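Local structure of glycerol dehydrogenase (Bacillus coagulans, 6CSJ) at residues V111-S125 with N146-A160. The protein is an NAD-dependent polyol dehydrogenase of the glycerol dehydrogenase type, here an altered form that has acquired D-lactate dehydrogenase activity. The protein carries 2 engineered substitutions. Sequence-based numbering, arbitrary orientation.
Sequences VIVAPTIASTNAPTS and NPTFVIMDTKVIASA. Engineered in segment 111-125: Asn121 (natural residue Asp).
Val113 and Val150 lie abreast on neighbouring parallel strands, and their CG2 methyls meet at 3.7 Å. A chi1 of -62° sets Val113 CG1 anti to the carbonyl carbon and leaves CG2 between N and C, facing Val150; from the loop, Thr124 CG2 lies 4.0 Å from Val150 CG2. On the other face of the sheet Ile112 runs alongside Phe149, its CD1 3.7 Å from ring atom CD2. Backbone bonds set the register, among them Val113 N to Phe149 O and Ile151 N to Val113 O. Strands 111-115 and 149-153 thus sit side by side within the six-stranded parallel sheet of the N-terminal domain, a Rossmann-like nucleotide-binding region in iron-containing alcohol dehydrogenases. Where the strands part, a water bridges them, donating to Pro115 O and Ile151 O and accepting from Asp153 N. Nearby, Met152, bent at chi2 and chi3, lays SD 3.6 Å from Pro115 CG, and buried Ile157 fits CG1 3.8 Å from Pro115 O. Looser are the partly exposed Val156, whose CG1 stands 4.1 Å from Thr116 CG2, and Ile117 and Ala160, meeting through single methyls. Beyond the opposite strand end, Asn146 ND2 donates almost straight (177°) to Thr124 O, which lies in its amide plane, and hydrogen-bonds Glu246 OE1 as well.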
loop_
_atom_site.group_PDB
_atom_site.type_symbol
_atom_site.label_atom_id
_atom_site.label_comp_id
_atom_site.label_asym_id
_atom_site.label_seq_id
_atom_site.Cartn_x
_atom_site.Cartn_y
_atom_site.Cartn_z
ATOM N N VAL A 111 -15.420 10.568 -1.223
ATOM C CA VAL A 111 -15.028 9.353 -0.508
ATOM C C VAL A 111 -14.082 9.669 0.651
ATOM O O VAL A 111 -13.213 10.543 0.536
ATOM C CB VAL A 111 -14.301 8.380 -1.462
ATOM C CG1 VAL A 111 -13.957 7.094 -0.728
ATOM C CG2 VAL A 111 -15.116 8.136 -2.710
ATOM N N ILE A 112 -14.263 8.944 1.758
ATOM C CA ILE A 112 -13.346 8.950 2.892
ATOM C C ILE A 112 -12.877 7.518 3.092
ATOM O O ILE A 112 -13.690 6.613 3.239
ATOM C CB ILE A 112 -14.006 9.476 4.186
ATOM C CG1 ILE A 112 -14.501 10.918 3.968
ATOM C CG2 ILE A 112 -13.035 9.408 5.369
ATOM C CD1 ILE A 112 -15.057 11.601 5.207
ATOM N N VAL A 113 -11.560 7.316 3.092
ATOM C CA VAL A 113 -10.982 6.015 3.409
ATOM C C VAL A 113 -10.277 6.143 4.745
ATOM O O VAL A 113 -9.553 7.110 4.983
ATOM C CB VAL A 113 -10.056 5.462 2.290
ATOM C CG1 VAL A 113 -10.858 5.257 1.009
ATOM C CG2 VAL A 113 -8.868 6.365 2.003
ATOM N N ALA A 114 -10.537 5.177 5.625
ATOM C CA ALA A 114 -10.012 5.170 6.976
ATOM C C ALA A 114 -9.427 3.792 7.267
ATOM O O ALA A 114 -10.114 2.938 7.810
ATOM C CB ALA A 114 -11.111 5.531 7.967
ATOM N N PRO A 115 -8.150 3.569 6.895
ATOM C CA PRO A 115 -7.535 2.265 7.141
ATOM C C PRO A 115 -7.401 1.984 8.628
ATOM O O PRO A 115 -7.154 2.907 9.410
ATOM C CB PRO A 115 -6.147 2.373 6.499
ATOM C CG PRO A 115 -6.179 3.589 5.650
ATOM C CD PRO A 115 -7.215 4.500 6.239
ATOM N N THR A 116 -7.607 0.727 8.998
ATOM C CA THR A 116 -7.380 0.254 10.353
ATOM C C THR A 116 -5.997 -0.394 10.507
ATOM O O THR A 116 -5.651 -0.876 11.596
ATOM C CB THR A 116 -8.463 -0.765 10.752
ATOM O OG1 THR A 116 -8.489 -1.817 9.789
ATOM C CG2 THR A 116 -9.815 -0.101 10.796
ATOM N N ILE A 117 -5.230 -0.420 9.415
ATOM C CA ILE A 117 -3.848 -0.920 9.389
ATOM C C ILE A 117 -3.053 -0.015 8.455
ATOM O O ILE A 117 -3.639 0.704 7.633
ATOM C CB ILE A 117 -3.774 -2.386 8.889
ATOM C CG1 ILE A 117 -4.133 -2.476 7.378
ATOM C CG2 ILE A 117 -4.643 -3.288 9.768
ATOM C CD1 ILE A 117 -4.463 -3.863 6.860
ATOM N N ALA A 118 -1.733 -0.050 8.578
ATOM C CA ALA A 118 -0.839 0.764 7.744
ATOM C C ALA A 118 0.219 -0.156 7.134
ATOM O O ALA A 118 1.409 -0.037 7.411
ATOM C CB ALA A 118 -0.216 1.874 8.557
ATOM N N SER A 119 -0.265 -1.063 6.281
ATOM C CA SER A 119 0.515 -2.162 5.710
ATOM C C SER A 119 0.823 -2.039 4.211
ATOM O O SER A 119 1.600 -2.835 3.683
ATOM C CB SER A 119 -0.244 -3.477 5.944
ATOM O OG SER A 119 -1.512 -3.426 5.310
ATOM N N THR A 120 0.184 -1.101 3.517
ATOM C CA THR A 120 0.498 -0.862 2.105
ATOM C C THR A 120 0.350 0.631 1.808
ATOM O O THR A 120 -0.197 1.389 2.616
ATOM C CB THR A 120 -0.411 -1.668 1.118
ATOM O OG1 THR A 120 -1.688 -1.005 0.933
ATOM C CG2 THR A 120 -0.667 -3.135 1.576
ATOM N N ASN A 121 0.820 1.035 0.631
ATOM C CA ASN A 121 0.638 2.408 0.158
ATOM C C ASN A 121 -0.586 2.587 -0.775
ATOM O O ASN A 121 -0.714 3.611 -1.441
ATOM C CB ASN A 121 1.932 2.929 -0.488
ATOM C CG ASN A 121 2.359 2.127 -1.710
ATOM O OD1 ASN A 121 1.605 1.329 -2.243
ATOM N ND2 ASN A 121 3.588 2.345 -2.147
ATOM N N ALA A 122 -1.499 1.617 -0.778
ATOM C CA ALA A 122 -2.731 1.688 -1.606
ATOM C C ALA A 122 -3.777 2.751 -1.202
ATOM O O ALA A 122 -4.414 3.312 -2.083
ATOM C CB ALA A 122 -3.398 0.314 -1.665
ATOM N N PRO A 123 -3.961 3.020 0.121
ATOM C CA PRO A 123 -5.076 3.866 0.564
ATOM C C PRO A 123 -5.244 5.216 -0.123
ATOM O O PRO A 123 -6.374 5.585 -0.459
ATOM C CB PRO A 123 -4.787 4.060 2.037
ATOM C CG PRO A 123 -4.206 2.757 2.430
ATOM C CD PRO A 123 -3.305 2.386 1.287
ATOM N N THR A 124 -4.151 5.932 -0.356
ATOM C CA THR A 124 -4.225 7.255 -0.985
ATOM C C THR A 124 -4.458 7.208 -2.494
ATOM O O THR A 124 -4.724 8.253 -3.092
ATOM C CB THR A 124 -2.914 8.046 -0.774
ATOM O OG1 THR A 124 -1.803 7.267 -1.268
ATOM C CG2 THR A 124 -2.710 8.362 0.697
ATOM N N SER A 125 -4.341 6.026 -3.112
ATOM C CA SER A 125 -4.270 5.921 -4.570
ATOM C C SER A 125 -5.636 5.914 -5.263
ATOM O O SER A 125 -6.625 5.442 -4.694
ATOM C CB SER A 125 -3.508 4.658 -4.969
ATOM O OG SER A 125 -4.312 3.498 -4.764
ATOM N N ASN A 146 -8.116 10.628 -6.760
ATOM C CA ASN A 146 -7.723 10.034 -5.493
ATOM C C ASN A 146 -8.839 10.278 -4.487
ATOM O O ASN A 146 -9.528 11.284 -4.583
ATOM C CB ASN A 146 -6.429 10.650 -4.965
ATOM C CG ASN A 146 -5.225 10.363 -5.845
ATOM O OD1 ASN A 146 -5.065 10.966 -6.899
ATOM N ND2 ASN A 146 -4.364 9.461 -5.401
ATOM N N PRO A 147 -9.019 9.372 -3.509
ATOM C CA PRO A 147 -10.080 9.558 -2.517
ATOM C C PRO A 147 -10.028 10.940 -1.890
ATOM O O PRO A 147 -8.933 11.472 -1.666
ATOM C CB PRO A 147 -9.777 8.490 -1.456
ATOM C CG PRO A 147 -8.394 7.979 -1.766
ATOM C CD PRO A 147 -8.228 8.153 -3.240
ATOM N N THR A 148 -11.198 11.521 -1.618
ATOM C CA THR A 148 -11.283 12.894 -1.134
ATOM C C THR A 148 -10.492 13.083 0.178
ATOM O O THR A 148 -9.634 13.953 0.239
ATOM C CB THR A 148 -12.756 13.342 -0.957
ATOM O OG1 THR A 148 -13.574 12.758 -1.987
ATOM C CG2 THR A 148 -12.884 14.871 -1.020
ATOM N N PHE A 149 -10.777 12.270 1.199
ATOM C CA PHE A 149 -10.047 12.295 2.472
ATOM C C PHE A 149 -9.476 10.910 2.755
ATOM O O PHE A 149 -10.138 9.901 2.515
ATOM C CB PHE A 149 -10.918 12.630 3.706
ATOM C CG PHE A 149 -11.600 13.982 3.702
ATOM C CD1 PHE A 149 -11.303 14.995 2.787
ATOM C CD2 PHE A 149 -12.538 14.260 4.704
ATOM C CE1 PHE A 149 -11.968 16.219 2.834
ATOM C CE2 PHE A 149 -13.195 15.486 4.758
ATOM C CZ PHE A 149 -12.908 16.465 3.821
ATOM N N VAL A 150 -8.262 10.889 3.302
ATOM C CA VAL A 150 -7.698 9.716 3.940
ATOM C C VAL A 150 -7.536 10.057 5.428
ATOM O O VAL A 150 -6.951 11.092 5.754
ATOM C CB VAL A 150 -6.336 9.340 3.326
ATOM C CG1 VAL A 150 -5.763 8.098 3.999
ATOM C CG2 VAL A 150 -6.489 9.138 1.825
ATOM N N ILE A 151 -8.056 9.197 6.309
ATOM C CA ILE A 151 -8.027 9.420 7.755
ATOM C C ILE A 151 -7.322 8.267 8.468
ATOM O O ILE A 151 -7.761 7.126 8.357
ATOM C CB ILE A 151 -9.452 9.603 8.332
ATOM C CG1 ILE A 151 -10.067 10.896 7.768
ATOM C CG2 ILE A 151 -9.420 9.653 9.869
ATOM C CD1 ILE A 151 -11.494 11.150 8.188
ATOM N N MET A 152 -6.252 8.578 9.211
ATOM C CA MET A 152 -5.456 7.576 9.922
ATOM C C MET A 152 -5.644 7.730 11.441
ATOM O O MET A 152 -5.094 8.650 12.062
ATOM C CB MET A 152 -3.963 7.706 9.564
ATOM C CG MET A 152 -3.635 7.710 8.080
ATOM S SD MET A 152 -4.271 6.305 7.142
ATOM C CE MET A 152 -3.150 4.989 7.619
ATOM N N ASP A 153 -6.439 6.834 12.025
ATOM C CA ASP A 153 -6.625 6.776 13.473
ATOM C C ASP A 153 -5.498 5.927 14.025
ATOM O O ASP A 153 -5.552 4.695 13.977
ATOM C CB ASP A 153 -7.992 6.178 13.828
ATOM C CG ASP A 153 -8.365 6.363 15.302
ATOM O OD1 ASP A 153 -7.499 6.197 16.191
ATOM O OD2 ASP A 153 -9.543 6.682 15.560
ATOM N N THR A 154 -4.466 6.591 14.535
ATOM C CA THR A 154 -3.239 5.907 14.936
ATOM C C THR A 154 -3.442 5.002 16.147
ATOM O O THR A 154 -2.728 4.013 16.300
ATOM C CB THR A 154 -2.111 6.910 15.203
ATOM O OG1 THR A 154 -2.523 7.854 16.188
ATOM C CG2 THR A 154 -1.782 7.649 13.930
ATOM N N LYS A 155 -4.427 5.326 16.988
ATOM C CA LYS A 155 -4.779 4.492 18.131
ATOM C C LYS A 155 -5.379 3.172 17.671
ATOM O O LYS A 155 -4.985 2.116 18.143
ATOM C CB LYS A 155 -5.767 5.224 19.048
ATOM C CG LYS A 155 -6.008 4.548 20.387
ATOM C CD LYS A 155 -7.305 5.034 21.039
ATOM C CE LYS A 155 -7.395 4.571 22.478
ATOM N NZ LYS A 155 -8.322 5.432 23.264
ATOM N N VAL A 156 -6.326 3.231 16.740
ATOM C CA VAL A 156 -6.900 2.016 16.159
ATOM C C VAL A 156 -5.824 1.215 15.421
ATOM O O VAL A 156 -5.737 0.002 15.609
ATOM C CB VAL A 156 -8.095 2.326 15.232
ATOM C CG1 VAL A 156 -8.543 1.077 14.471
ATOM C CG2 VAL A 156 -9.248 2.910 16.041
ATOM N N ILE A 157 -4.997 1.897 14.626
ATOM C CA ILE A 157 -3.946 1.239 13.830
ATOM C C ILE A 157 -2.919 0.504 14.695
ATOM O O ILE A 157 -2.490 -0.604 14.344
ATOM C CB ILE A 157 -3.238 2.236 12.875
ATOM C CG1 ILE A 157 -4.209 2.683 11.773
ATOM C CG2 ILE A 157 -1.976 1.634 12.245
ATOM C CD1 ILE A 157 -3.854 4.009 11.152
ATOM N N ALA A 158 -2.542 1.107 15.817
ATOM C CA ALA A 158 -1.584 0.488 16.727
ATOM C C ALA A 158 -2.100 -0.815 17.365
ATOM O O ALA A 158 -1.295 -1.639 17.784
ATOM C CB ALA A 158 -1.152 1.481 17.807
ATOM N N SER A 159 -3.419 -1.009 17.441
ATOM C CA SER A 159 -3.988 -2.276 17.947
ATOM C C SER A 159 -3.799 -3.479 16.994
ATOM O O SER A 159 -3.949 -4.629 17.423
ATOM C CB SER A 159 -5.470 -2.132 18.313
ATOM O OG SER A 159 -6.308 -2.350 17.191
ATOM N N ALA A 160 -3.476 -3.227 15.721
ATOM C CA ALA A 160 -3.146 -4.303 14.765
ATOM C C ALA A 160 -1.822 -4.997 15.110
ATOM O O ALA A 160 -0.977 -4.398 15.756
ATOM C CB ALA A 160 -3.088 -3.747 13.349
HETATM O O HOH W 1 -8.191 5.234 10.248
#